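Local structure of inactive glucansucrase (Lactobacillus reuteri, 5JBD) at residues Ala788-Gly793 with Lys839-Thr844; Pro461-Gly466 with Thr488-Arg493; Ile404-Asn409 with Ala423-Gln428. The protein is an inactive glucansucrase of glycoside hydrolase family 70, a calcium-containing protein built round a TIM-type beta/alpha barrel. One frame throughout, in Å; residues are numbered along the deposited sequence.

How the contacts relate
Contact 1 lies in a six-stranded antiparallel sheet near the calcium ion; the side chain of Gln841 is about 10 Å from the metal. Contact 2 belongs to the parallel barrel, and contact 3 to two helices that come between barrel strands 385-388 and 460-464 along the chain. Contacts 2 and 3 are neighbours: their centres are 30 Å apart, but their nearest atoms are about 6 Å apart. Glu471 bridges them, bonded to Tyr464 of contact 2 and touched by Trp427 of contact 3. Contact 1 stands apart, its nearest atoms about 26 Å from contact 2 and 21 Å from contact 3. Contacts 1 and 2 are on opposite sides of the chain's centre.

Contact 1: residues Ala788-Gly793 with Lys839-Thr844; sequences AYTTGG and KYQNGT
Residues 788-791 end one strand and 841-844 begin another, and the two run antiparallel. Their CA atoms are 8.0 Å apart at Ala788 and Thr844 and 8.3 Å apart at Thr790 and Gln841. No backbone-to-backbone hydrogen bond joins them; a side chain reaches a backbone carbonyl at one end, and two side chains meet at the other. Two strands, 193-197 and 758-767, lie between them in the order of the sheet. At the end of strand 784-791 Thr790 and Thr791 both face Gly758, which makes a classic beta bulge.

The bulge presents the carbonyl of Thr790 to Gln841. NE2 of Gln841 donates to Thr790 O at 2.9 Å, with an N-H...O angle of 150°. The donor lies in the carbonyl plane, on a lone pair, and the oxygen is 13° out of the amide plane. The glutamine reaches it with CG anti to its own carbonyl carbon (chi1 -63°) and the chain extended beyond. The other amide atom, OE1, passes 3.9 Å from CB of Thr790 and accepts a bond from ND2 of Asn242. That same ND2 is bonded to Tyr789 O. Both ends of the glutamine amide are thus held, which fixes its rotation. OG1 of Thr790 is turned to other partners, Glu760 and Thr791 OG1; the latter donates to it at 2.9 Å. Toward the other end the contact is apolar and looser, with Ala788 CB 4.4 Å from Thr844 CG2. The hydroxyl of Thr844 bonds to Gln847. Phe196 of an intervening strand touches Thr790, Gln841 and Thr844.

Strands with two others between them come this close because the six-stranded antiparallel sheet curls on itself. Asn242 precedes the calcium ligand Asp243, so this buried bond network adjoins the metal site.

Contact 2: residues Pro461-Gly466 with Thr488-Arg493; sequences PQVYYG and TLMRAR
Pro461 and Val463 of barrel strand 460-464 pack against Arg493 and Met490 of helix 483-496, the strand and a later helix of a TIM-type beta/alpha barrel. Both strand residues direct their side chains at the helix. Strand 652-654 runs parallel beside this one, and another side of the same helical turns, with Thr488, Leu489 and Ala492, meets strand 564-571 of a separate antiparallel sheet.

The polar group of the contact takes part through its flat surface. CG of Pro461 lies 3.5 Å above one face of the Arg493 guanidinium, offset toward the rim, while CD of Pro461 is 3.3 Å from NH2 of Arg493. The proline ring therefore covers the group without using any of its N-H bonds. Those are spent on backbone carbonyls elsewhere: NH2 bonds to Asp648 O, and NE and NH1 make weak bonds to Leu454 O and His650 O. These carbonyls anchor the buried guanidinium and would be expected to ease the cost of burying its charge. With chi1 at -174° the arginine chain leaves the helix extended as far as NE. It then turns the guanidinium across its own line, chi4 -94°, presenting a face to the proline. Leu453 and Leu454 of helix 446-455 also touch Pro461.

The apolar part lies one helical turn earlier along the helix. Val463 and Met490 reach toward each other tip to tip, and Met651 also touches the methionine. The chain of Met490 bends at its last torsion, chi3 78°, which brings its methyl CE to 4.0 Å from Val463 CG2, with SD of Met490 4.2 Å from Val463 CG2.

Contact 3: residues Ile404-Asn409 with Ala423-Gln428; sequences IKDHSN and ANQAWQ
NE2 of Gln425 lies near two carboxylates. It is hydrogen-bonded to OE2 of Glu429, on its own helix, one turn further on. From the other segment Asp406 brings OD2 to 3.4 Å from Gln425 NE2, but the angle is poor and no hydrogen bond forms.

The reason is the way the flat groups lie. NE2 is over the face of the Asp406 carboxylate, 3.6 Å from its CG. The carboxylate and amide planes are only 12° apart, so the N-H bonds run alongside the acid and do not point at its oxygens. The glutamine spans the gap with CG anti to its backbone N (chi1 179°) and an extended chain beyond.

At the other end of the amide the geometry differs. OE1 of Gln425 meets the edge of the His407 ring near its plane, 3.1 Å from CE1 of His407. His407 NE2 is 3.3 Å from the same oxygen, again at a poor angle. Ring and amide planes are 74° apart, so the ring stands steeply to the amide it touches. Tyr422 meets the ring and Ile413 packs on it.

Asp406 is the last residue of helix 392-406, and His407 is the first to leave helical backbone angles. The contact thus sets the end of one helix against the side of helix 420-434. Alongside, Ala426 packs on Ile399 and Ile403 of helix 392-406 to join the two helices by apolar contact.

Asp406 OD2 also lies close to Glu429 OE1. Two acids so near each other may raise the proton affinity of one of them, and the amide N-H bonded to Glu429 may offset part of their repulsion.

Contact 1: residues Ala788-Gly793 with Lys839-Thr844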
ATOM      1  N   ALA A 788      12.918  -3.250 -17.899  1.00 30.20           N
ATOM      2  CA  ALA A 788      12.285  -2.869 -16.636  1.00 29.61           C
ATOM      3  C   ALA A 788      13.335  -2.610 -15.589  1.00 29.65           C
ATOM      4  O   ALA A 788      14.389  -3.260 -15.589  1.00 29.91           O
ATOM      5  CB  ALA A 788      11.353  -3.976 -16.156  1.00 30.22           C
ATOM      6  N   TYR A 789      13.052  -1.660 -14.706  1.00 28.61           N
ATOM      7  CA  TYR A 789      13.805  -1.505 -13.461  1.00 28.80           C
ATOM      8  C   TYR A 789      13.371  -2.629 -12.523  1.00 28.07           C
ATOM      9  O   TYR A 789      12.207  -2.688 -12.135  1.00 28.67           O
ATOM     10  CB  TYR A 789      13.554  -0.128 -12.843  1.00 29.31           C
ATOM     11  CG  TYR A 789      14.211   0.977 -13.637  1.00 30.84           C
ATOM     12  CD1 TYR A 789      13.579   1.548 -14.738  1.00 32.72           C
ATOM     13  CD2 TYR A 789      15.494   1.409 -13.327  1.00 32.90           C
ATOM     14  CE1 TYR A 789      14.196   2.547 -15.483  1.00 34.11           C
ATOM     15  CE2 TYR A 789      16.122   2.417 -14.059  1.00 33.87           C
ATOM     16  CZ  TYR A 789      15.469   2.975 -15.139  1.00 34.84           C
ATOM     17  OH  TYR A 789      16.081   3.956 -15.872  1.00 35.31           O
ATOM     18  N   THR A 790      14.293  -3.543 -12.224  1.00 28.05           N
ATOM     19  CA  THR A 790      14.017  -4.736 -11.416  1.00 28.84           C
ATOM     20  C   THR A 790      15.031  -5.047 -10.307  1.00 29.35           C
ATOM     21  O   THR A 790      14.765  -5.903  -9.454  1.00 28.70           O
ATOM     22  CB  THR A 790      14.053  -5.991 -12.295  1.00 29.10           C
ATOM     23  OG1 THR A 790      15.382  -6.157 -12.784  1.00 30.07           O
ATOM     24  CG2 THR A 790      13.093  -5.897 -13.464  1.00 29.36           C
ATOM     25  N   THR A 791      16.197  -4.401 -10.335  1.00 30.24           N
ATOM     26  CA  THR A 791      17.343  -4.893  -9.615  1.00 29.60           C
ATOM     27  C   THR A 791      17.810  -3.881  -8.565  1.00 29.86           C
ATOM     28  O   THR A 791      17.963  -2.687  -8.850  1.00 29.57           O
ATOM     29  CB  THR A 791      18.451  -5.290 -10.612  1.00 31.95           C
ATOM     30  OG1 THR A 791      17.943  -6.313 -11.477  1.00 29.68           O
ATOM     31  CG2 THR A 791      19.696  -5.802  -9.894  1.00 33.23           C
ATOM     32  N   GLY A 792      18.025  -4.379  -7.349  1.00 29.79           N
ATOM     33  CA  GLY A 792      18.406  -3.541  -6.221  1.00 31.11           C
ATOM     34  C   GLY A 792      17.994  -4.153  -4.901  1.00 30.78           C
ATOM     35  O   GLY A 792      17.896  -5.374  -4.781  1.00 32.54           O
ATOM     36  N   GLY A 793      17.753  -3.301  -3.917  1.00 30.49           N
ATOM     37  CA  GLY A 793      17.493  -3.731  -2.544  1.00 30.73           C
ATOM     38  C   GLY A 793      18.306  -2.984  -1.503  1.00 33.97           C
ATOM     39  O   GLY A 793      18.009  -3.087  -0.304  1.00 33.38           O
ATOM     40  N   LYS A 839      14.120 -12.628 -11.620  1.00 31.04           N
ATOM     41  CA  LYS A 839      13.886 -14.040 -11.330  1.00 32.81           C
ATOM     42  C   LYS A 839      13.045 -14.272 -10.068  1.00 30.83           C
ATOM     43  O   LYS A 839      12.424 -15.322  -9.954  1.00 31.88           O
ATOM     44  CB  LYS A 839      15.197 -14.831 -11.262  1.00 34.03           C
ATOM     45  CG  LYS A 839      16.064 -14.582 -10.046  1.00 36.49           C
ATOM     46  CD  LYS A 839      17.385 -15.334 -10.196  1.00 40.03           C
ATOM     47  CE  LYS A 839      18.243 -15.211  -8.951  1.00 42.36           C
ATOM     48  NZ  LYS A 839      19.604 -15.785  -9.161  1.00 46.71           N
ATOM     49  N   TYR A 840      13.017 -13.292  -9.152  1.00 29.36           N
ATOM     50  CA  TYR A 840      12.196 -13.344  -7.941  1.00 28.23           C
ATOM     51  C   TYR A 840      10.883 -12.542  -8.028  1.00 28.59           C
ATOM     52  O   TYR A 840      10.239 -12.295  -6.989  1.00 27.51           O
ATOM     53  CB  TYR A 840      13.018 -12.844  -6.738  1.00 28.01           C
ATOM     54  CG  TYR A 840      14.204 -13.697  -6.384  1.00 28.88           C
ATOM     55  CD1 TYR A 840      14.077 -15.083  -6.239  1.00 29.24           C
ATOM     56  CD2 TYR A 840      15.466 -13.131  -6.181  1.00 29.91           C
ATOM     57  CE1 TYR A 840      15.164 -15.864  -5.914  1.00 30.27           C
ATOM     58  CE2 TYR A 840      16.564 -13.914  -5.857  1.00 30.15           C
ATOM     59  CZ  TYR A 840      16.408 -15.276  -5.723  1.00 30.26           C
ATOM     60  OH  TYR A 840      17.482 -16.074  -5.400  1.00 30.41           O
ATOM     61  N   GLN A 841      10.474 -12.166  -9.243  1.00 28.47           N
ATOM     62  CA  GLN A 841       9.341 -11.250  -9.470  1.00 28.08           C
ATOM     63  C   GLN A 841       8.372 -11.817 -10.510  1.00 28.22           C
ATOM     64  O   GLN A 841       8.797 -12.486 -11.468  1.00 28.32           O
ATOM     65  CB  GLN A 841       9.862  -9.881  -9.938  1.00 27.21           C
ATOM     66  CG  GLN A 841      10.731  -9.198  -8.897  1.00 26.47           C
ATOM     67  CD  GLN A 841      11.441  -7.956  -9.413  1.00 28.40           C
ATOM     68  OE1 GLN A 841      10.993  -7.292 -10.351  1.00 27.51           O
ATOM     69  NE2 GLN A 841      12.549  -7.625  -8.772  1.00 28.96           N
ATOM     70  N   ASN A 842       7.082 -11.546 -10.305  1.00 27.22           N
ATOM     71  CA  ASN A 842       6.021 -11.976 -11.219  1.00 26.49           C
ATOM     72  C   ASN A 842       5.857 -11.032 -12.396  1.00 26.10           C
ATOM     73  O   ASN A 842       5.480 -11.468 -13.485  1.00 25.10           O
ATOM     74  CB  ASN A 842       4.657 -12.034 -10.497  1.00 26.42           C
ATOM     75  CG  ASN A 842       4.544 -13.186  -9.511  1.00 27.08           C
ATOM     76  OD1 ASN A 842       3.898 -13.043  -8.448  1.00 30.20           O
ATOM     77  ND2 ASN A 842       5.120 -14.317  -9.839  1.00 24.57           N
ATOM     78  N   GLY A 843       6.142  -9.746 -12.183  1.00 25.43           N
ATOM     79  CA  GLY A 843       5.914  -8.736 -13.204  1.00 25.39           C
ATOM     80  C   GLY A 843       5.993  -7.363 -12.598  1.00 24.96           C
ATOM     81  O   GLY A 843       6.457  -7.203 -11.466  1.00 26.05           O
ATOM     82  N   THR A 844       5.567  -6.364 -13.355  1.00 25.55           N
ATOM     83  CA  THR A 844       5.569  -4.983 -12.882  1.00 25.56           C
ATOM     84  C   THR A 844       4.407  -4.238 -13.492  1.00 26.68           C
ATOM     85  O   THR A 844       3.970  -4.568 -14.599  1.00 28.41           O
ATOM     86  CB  THR A 844       6.896  -4.241 -13.217  1.00 25.33           C
ATOM     87  OG1 THR A 844       6.828  -2.871 -12.785  1.00 25.17           O
ATOM     88  CG2 THR A 844       7.177  -4.260 -14.709  1.00 26.17           C
TER

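Contact 2: residues Pro461-Gly466 with Thr488-Arg493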
ATOM      1  N   PRO A 461     -11.458  -3.401  17.471  1.00 19.37           N
ATOM      2  CA  PRO A 461     -11.619  -2.163  16.715  1.00 19.91           C
ATOM      3  C   PRO A 461     -10.292  -1.451  16.497  1.00 20.50           C
ATOM      4  O   PRO A 461      -9.403  -1.528  17.366  1.00 19.64           O
ATOM      5  CB  PRO A 461     -12.513  -1.332  17.612  1.00 19.29           C
ATOM      6  CG  PRO A 461     -12.131  -1.746  18.990  1.00 20.71           C
ATOM      7  CD  PRO A 461     -11.878  -3.229  18.877  1.00 20.18           C
ATOM      8  N   GLN A 462     -10.186  -0.772  15.347  1.00 19.32           N
ATOM      9  CA  GLN A 462      -9.017  -0.001  14.975  1.00 20.55           C
ATOM     10  C   GLN A 462      -9.410   1.467  14.776  1.00 22.06           C
ATOM     11  O   GLN A 462     -10.235   1.764  13.920  1.00 21.62           O
ATOM     12  CB  GLN A 462      -8.389  -0.592  13.710  1.00 20.82           C
ATOM     13  CG  GLN A 462      -7.283   0.219  13.025  1.00 21.26           C
ATOM     14  CD  GLN A 462      -7.740   0.832  11.697  1.00 22.49           C
ATOM     15  OE1 GLN A 462      -8.002   0.108  10.741  1.00 24.80           O
ATOM     16  NE2 GLN A 462      -7.836   2.159  11.639  1.00 22.38           N
ATOM     17  N   VAL A 463      -8.801   2.354  15.572  1.00 21.54           N
ATOM     18  CA  VAL A 463      -8.993   3.807  15.486  1.00 22.01           C
ATOM     19  C   VAL A 463      -7.960   4.397  14.500  1.00 22.68           C
ATOM     20  O   VAL A 463      -6.837   3.873  14.388  1.00 22.51           O
ATOM     21  CB  VAL A 463      -8.853   4.450  16.883  1.00 23.38           C
ATOM     22  CG1 VAL A 463      -8.977   5.968  16.802  1.00 24.37           C
ATOM     23  CG2 VAL A 463      -9.877   3.873  17.853  1.00 24.39           C
ATOM     24  N   TYR A 464      -8.342   5.454  13.777  1.00 22.07           N
ATOM     25  CA  TYR A 464      -7.478   6.094  12.755  1.00 22.97           C
ATOM     26  C   TYR A 464      -6.869   7.398  13.260  1.00 23.31           C
ATOM     27  O   TYR A 464      -7.601   8.283  13.730  1.00 21.90           O
ATOM     28  CB  TYR A 464      -8.286   6.396  11.502  1.00 22.49           C
ATOM     29  CG  TYR A 464      -7.521   7.040  10.346  1.00 23.18           C
ATOM     30  CD1 TYR A 464      -6.338   6.487   9.859  1.00 23.97           C
ATOM     31  CD2 TYR A 464      -8.005   8.195   9.724  1.00 24.64           C
ATOM     32  CE1 TYR A 464      -5.659   7.066   8.790  1.00 24.52           C
ATOM     33  CE2 TYR A 464      -7.345   8.778   8.651  1.00 25.03           C
ATOM     34  CZ  TYR A 464      -6.163   8.219   8.193  1.00 25.56           C
ATOM     35  OH  TYR A 464      -5.515   8.798   7.123  1.00 24.88           O
ATOM     36  N   TYR A 465      -5.542   7.521  13.129  1.00 21.60           N
ATOM     37  CA  TYR A 465      -4.809   8.750  13.462  1.00 22.78           C
ATOM     38  C   TYR A 465      -5.498  10.027  12.973  1.00 23.19           C
ATOM     39  O   TYR A 465      -5.641  10.990  13.742  1.00 24.31           O
ATOM     40  CB  TYR A 465      -3.384   8.711  12.886  1.00 22.68           C
ATOM     41  CG  TYR A 465      -2.672  10.061  12.880  1.00 22.36           C
ATOM     42  CD1 TYR A 465      -2.342  10.699  14.078  1.00 22.76           C
ATOM     43  CD2 TYR A 465      -2.325  10.699  11.676  1.00 23.56           C
ATOM     44  CE1 TYR A 465      -1.700  11.933  14.092  1.00 23.60           C
ATOM     45  CE2 TYR A 465      -1.671  11.930  11.679  1.00 23.00           C
ATOM     46  CZ  TYR A 465      -1.360  12.540  12.888  1.00 24.05           C
ATOM     47  OH  TYR A 465      -0.709  13.753  12.926  1.00 25.53           O
ATOM     48  N   GLY A 466      -5.908  10.031  11.706  1.00 23.30           N
ATOM     49  CA  GLY A 466      -6.559  11.204  11.100  1.00 25.08           C
ATOM     50  C   GLY A 466      -7.970  11.568  11.577  1.00 25.19           C
ATOM     51  O   GLY A 466      -8.517  12.598  11.158  1.00 25.91           O
ATOM     52  N   THR A 488     -13.509  10.269  24.281  1.00 26.98           N
ATOM     53  CA  THR A 488     -14.520   9.944  25.293  1.00 26.56           C
ATOM     54  C   THR A 488     -15.001   8.486  25.144  1.00 24.71           C
ATOM     55  O   THR A 488     -15.082   7.751  26.119  1.00 24.58           O
ATOM     56  CB  THR A 488     -15.702  10.939  25.247  1.00 27.57           C
ATOM     57  OG1 THR A 488     -15.196  12.257  25.435  1.00 27.66           O
ATOM     58  CG2 THR A 488     -16.717  10.663  26.350  1.00 28.79           C
ATOM     59  N   LEU A 489     -15.282   8.074  23.916  1.00 24.23           N
ATOM     60  CA  LEU A 489     -15.711   6.699  23.656  1.00 23.32           C
ATOM     61  C   LEU A 489     -14.588   5.682  23.943  1.00 23.87           C
ATOM     62  O   LEU A 489     -14.847   4.584  24.467  1.00 24.71           O
ATOM     63  CB  LEU A 489     -16.207   6.565  22.207  1.00 23.37           C
ATOM     64  CG  LEU A 489     -17.482   7.346  21.862  1.00 24.70           C
ATOM     65  CD1 LEU A 489     -17.672   7.418  20.342  1.00 24.41           C
ATOM     66  CD2 LEU A 489     -18.692   6.702  22.540  1.00 24.65           C
ATOM     67  N   MET A 490     -13.351   6.048  23.610  1.00 25.06           N
ATOM     68  CA  MET A 490     -12.196   5.155  23.812  1.00 24.44           C
ATOM     69  C   MET A 490     -11.964   4.864  25.301  1.00 26.07           C
ATOM     70  O   MET A 490     -11.845   3.701  25.695  1.00 26.02           O
ATOM     71  CB  MET A 490     -10.950   5.747  23.156  1.00 24.39           C
ATOM     72  CG  MET A 490     -10.970   5.700  21.639  1.00 23.70           C
ATOM     73  SD  MET A 490      -9.639   6.675  20.908  1.00 24.44           S
ATOM     74  CE  MET A 490      -8.240   5.572  21.134  1.00 25.58           C
ATOM     75  N   ARG A 491     -11.978   5.910  26.133  1.00 26.72           N
ATOM     76  CA  ARG A 491     -11.803   5.746  27.580  1.00 28.40           C
ATOM     77  C   ARG A 491     -12.967   4.962  28.193  1.00 27.89           C
ATOM     78  O   ARG A 491     -12.753   4.084  29.039  1.00 27.29           O
ATOM     79  CB  ARG A 491     -11.680   7.096  28.297  1.00 30.34           C
ATOM     80  CG  ARG A 491     -10.384   7.848  28.049  1.00 35.71           C
ATOM     81  CD  ARG A 491     -10.416   9.224  28.704  1.00 40.45           C
ATOM     82  NE  ARG A 491      -9.508  10.157  28.028  1.00 47.39           N
ATOM     83  CZ  ARG A 491      -8.268  10.469  28.423  1.00 51.37           C
ATOM     84  NH1 ARG A 491      -7.736   9.939  29.522  1.00 54.94           N
ATOM     85  NH2 ARG A 491      -7.540  11.332  27.704  1.00 51.44           N
ATOM     86  N   ALA A 492     -14.199   5.294  27.785  1.00 26.95           N
ATOM     87  CA  ALA A 492     -15.382   4.579  28.269  1.00 26.64           C
ATOM     88  C   ALA A 492     -15.353   3.084  27.907  1.00 24.54           C
ATOM     89  O   ALA A 492     -15.784   2.236  28.701  1.00 24.03           O
ATOM     90  CB  ALA A 492     -16.662   5.238  27.750  1.00 27.48           C
ATOM     91  N   ARG A 493     -14.847   2.763  26.715  1.00 23.41           N
ATOM     92  CA  ARG A 493     -14.749   1.370  26.298  1.00 22.30           C
ATOM     93  C   ARG A 493     -13.954   0.546  27.314  1.00 23.24           C
ATOM     94  O   ARG A 493     -14.394  -0.548  27.716  1.00 22.52           O
ATOM     95  CB  ARG A 493     -14.113   1.237  24.927  1.00 23.12           C
ATOM     96  CG  ARG A 493     -14.122  -0.199  24.396  1.00 21.81           C
ATOM     97  CD  ARG A 493     -13.478  -0.276  23.023  1.00 21.61           C
ATOM     98  NE  ARG A 493     -13.744  -1.546  22.365  1.00 21.40           N
ATOM     99  CZ  ARG A 493     -12.958  -2.625  22.393  1.00 20.80           C
ATOM    100  NH1 ARG A 493     -11.803  -2.636  23.069  1.00 19.48           N
ATOM    101  NH2 ARG A 493     -13.356  -3.716  21.744  1.00 20.75           N
TER

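Contact 3: residues Ile404-Asn409 with Ala423-Gln428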
ATOM      1  N   ILE A 404     -10.117  14.451  -8.638  1.00 38.07           N
ATOM      2  CA  ILE A 404     -10.694  14.113  -9.942  1.00 39.11           C
ATOM      3  C   ILE A 404     -11.846  15.061 -10.274  1.00 39.52           C
ATOM      4  O   ILE A 404     -11.928  15.561 -11.400  1.00 40.63           O
ATOM      5  CB  ILE A 404     -11.162  12.631 -10.010  1.00 39.09           C
ATOM      6  CG1 ILE A 404      -9.948  11.681  -9.955  1.00 39.19           C
ATOM      7  CG2 ILE A 404     -11.969  12.352 -11.292  1.00 38.74           C
ATOM      8  CD1 ILE A 404     -10.296  10.279  -9.490  1.00 38.98           C
ATOM      9  N   LYS A 405     -12.703  15.328  -9.295  1.00 41.11           N
ATOM     10  CA  LYS A 405     -13.812  16.267  -9.477  1.00 44.55           C
ATOM     11  C   LYS A 405     -13.327  17.693  -9.765  1.00 45.88           C
ATOM     12  O   LYS A 405     -13.857  18.366 -10.656  1.00 46.11           O
ATOM     13  CB  LYS A 405     -14.737  16.281  -8.257  1.00 46.34           C
ATOM     14  CG  LYS A 405     -15.870  17.292  -8.380  1.00 51.46           C
ATOM     15  CD  LYS A 405     -17.031  17.034  -7.434  1.00 56.54           C
ATOM     16  CE  LYS A 405     -18.264  17.816  -7.875  1.00 61.02           C
ATOM     17  NZ  LYS A 405     -18.964  18.437  -6.719  1.00 64.46           N
ATOM     18  N   ASP A 406     -12.345  18.149  -8.993  1.00 44.06           N
ATOM     19  CA  ASP A 406     -11.778  19.499  -9.154  1.00 43.96           C
ATOM     20  C   ASP A 406     -11.044  19.714 -10.474  1.00 47.05           C
ATOM     21  O   ASP A 406     -10.880  20.853 -10.887  1.00 50.89           O
ATOM     22  CB  ASP A 406     -10.787  19.811  -8.020  1.00 42.30           C
ATOM     23  CG  ASP A 406     -11.452  19.997  -6.674  1.00 39.87           C
ATOM     24  OD1 ASP A 406     -12.662  20.268  -6.611  1.00 39.15           O
ATOM     25  OD2 ASP A 406     -10.729  19.888  -5.661  1.00 38.18           O
ATOM     26  N   HIS A 407     -10.557  18.642 -11.105  1.00 48.21           N
ATOM     27  CA  HIS A 407      -9.713  18.758 -12.290  1.00 50.26           C
ATOM     28  C   HIS A 407     -10.049  17.726 -13.361  1.00 51.38           C
ATOM     29  O   HIS A 407      -9.187  16.935 -13.798  1.00 51.38           O
ATOM     30  CB  HIS A 407      -8.248  18.656 -11.863  1.00 52.88           C
ATOM     31  CG  HIS A 407      -7.813  19.753 -10.945  1.00 55.74           C
ATOM     32  ND1 HIS A 407      -7.717  19.582  -9.579  1.00 56.68           N
ATOM     33  CD2 HIS A 407      -7.465  21.036 -11.191  1.00 55.42           C
ATOM     34  CE1 HIS A 407      -7.318  20.712  -9.026  1.00 55.51           C
ATOM     35  NE2 HIS A 407      -7.159  21.611  -9.982  1.00 57.43           N
ATOM     36  N   SER A 408     -11.314  17.731 -13.771  1.00 56.54           N
ATOM     37  CA  SER A 408     -11.765  16.940 -14.938  1.00 62.08           C
ATOM     38  C   SER A 408     -11.101  17.323 -16.273  1.00 64.47           C
ATOM     39  O   SER A 408     -10.326  18.276 -16.355  1.00 67.79           O
ATOM     40  CB  SER A 408     -13.296  16.982 -15.054  1.00 67.47           C
ATOM     41  OG  SER A 408     -13.754  18.320 -15.093  1.00 73.51           O
ATOM     42  N   ASN A 409     -11.392  16.527 -17.301  1.00 66.99           N
ATOM     43  CA  ASN A 409     -10.681  16.521 -18.586  1.00 69.35           C
ATOM     44  C   ASN A 409      -9.178  16.334 -18.459  1.00 68.03           C
ATOM     45  O   ASN A 409      -8.443  16.773 -19.346  1.00 69.03           O
ATOM     46  CB  ASN A 409     -10.943  17.797 -19.395  1.00 74.29           C
ATOM     47  CG  ASN A 409     -12.407  18.059 -19.660  1.00 77.55           C
ATOM     48  OD1 ASN A 409     -12.777  19.186 -19.973  1.00 86.50           O
ATOM     49  ND2 ASN A 409     -13.245  17.035 -19.546  1.00 78.45           N
ATOM     50  N   ALA A 423      -3.753  17.984  -4.471  1.00 34.31           N
ATOM     51  CA  ALA A 423      -3.971  17.422  -3.130  1.00 33.38           C
ATOM     52  C   ALA A 423      -4.102  18.515  -2.079  1.00 33.87           C
ATOM     53  O   ALA A 423      -4.965  18.430  -1.200  1.00 31.26           O
ATOM     54  CB  ALA A 423      -2.856  16.451  -2.744  1.00 31.81           C
ATOM     55  N   ASN A 424      -3.246  19.545  -2.168  1.00 33.33           N
ATOM     56  CA  ASN A 424      -3.294  20.657  -1.218  1.00 35.05           C
ATOM     57  C   ASN A 424      -4.633  21.383  -1.283  1.00 34.85           C
ATOM     58  O   ASN A 424      -5.187  21.765  -0.240  1.00 34.55           O
ATOM     59  CB  ASN A 424      -2.165  21.673  -1.483  1.00 37.41           C
ATOM     60  CG  ASN A 424      -0.789  21.102  -1.239  1.00 38.30           C
ATOM     61  OD1 ASN A 424      -0.615  20.130  -0.499  1.00 39.93           O
ATOM     62  ND2 ASN A 424       0.217  21.715  -1.859  1.00 42.62           N
ATOM     63  N   GLN A 425      -5.124  21.586  -2.512  1.00 34.59           N
ATOM     64  CA  GLN A 425      -6.420  22.188  -2.756  1.00 35.66           C
ATOM     65  C   GLN A 425      -7.518  21.283  -2.183  1.00 33.45           C
ATOM     66  O   GLN A 425      -8.416  21.754  -1.503  1.00 32.17           O
ATOM     67  CB  GLN A 425      -6.644  22.392  -4.263  1.00 37.69           C
ATOM     68  CG  GLN A 425      -7.993  23.007  -4.628  1.00 42.13           C
ATOM     69  CD  GLN A 425      -8.279  22.990  -6.123  1.00 44.25           C
ATOM     70  OE1 GLN A 425      -7.362  22.964  -6.946  1.00 47.32           O
ATOM     71  NE2 GLN A 425      -9.556  22.995  -6.478  1.00 43.56           N
ATOM     72  N   ALA A 426      -7.439  19.993  -2.493  1.00 33.70           N
ATOM     73  CA  ALA A 426      -8.406  19.016  -1.958  1.00 32.26           C
ATOM     74  C   ALA A 426      -8.457  19.037  -0.424  1.00 31.74           C
ATOM     75  O   ALA A 426      -9.536  19.001   0.155  1.00 32.78           O
ATOM     76  CB  ALA A 426      -8.083  17.628  -2.480  1.00 30.48           C
ATOM     77  N   TRP A 427      -7.301  19.106   0.232  1.00 32.71           N
ATOM     78  CA  TRP A 427      -7.266  19.175   1.713  1.00 32.83           C
ATOM     79  C   TRP A 427      -7.867  20.435   2.307  1.00 33.72           C
ATOM     80  O   TRP A 427      -8.579  20.370   3.309  1.00 32.52           O
ATOM     81  CB  TRP A 427      -5.852  18.926   2.265  1.00 31.76           C
ATOM     82  CG  TRP A 427      -5.653  17.463   2.445  1.00 31.28           C
ATOM     83  CD1 TRP A 427      -4.964  16.614   1.632  1.00 31.34           C
ATOM     84  CD2 TRP A 427      -6.240  16.659   3.474  1.00 30.69           C
ATOM     85  NE1 TRP A 427      -5.054  15.319   2.123  1.00 30.81           N
ATOM     86  CE2 TRP A 427      -5.830  15.324   3.252  1.00 30.08           C
ATOM     87  CE3 TRP A 427      -7.059  16.945   4.582  1.00 30.58           C
ATOM     88  CZ2 TRP A 427      -6.226  14.268   4.085  1.00 28.72           C
ATOM     89  CZ3 TRP A 427      -7.444  15.897   5.417  1.00 31.19           C
ATOM     90  CH2 TRP A 427      -7.027  14.572   5.157  1.00 28.47           C
ATOM     91  N   GLN A 428      -7.609  21.586   1.684  1.00 37.50           N
ATOM     92  CA  GLN A 428      -8.271  22.818   2.111  1.00 38.38           C
ATOM     93  C   GLN A 428      -9.794  22.638   2.001  1.00 36.14           C
ATOM     94  O   GLN A 428     -10.520  22.972   2.931  1.00 33.19           O
ATOM     95  CB  GLN A 428      -7.812  24.018   1.284  1.00 46.29           C
ATOM     96  CG  GLN A 428      -8.180  25.352   1.904  1.00 53.40           C
ATOM     97  CD  GLN A 428      -7.562  26.524   1.162  1.00 62.61           C
ATOM     98  OE1 GLN A 428      -7.934  26.824   0.023  1.00 66.68           O
ATOM     99  NE2 GLN A 428      -6.613  27.199   1.805  1.00 68.72           N
TER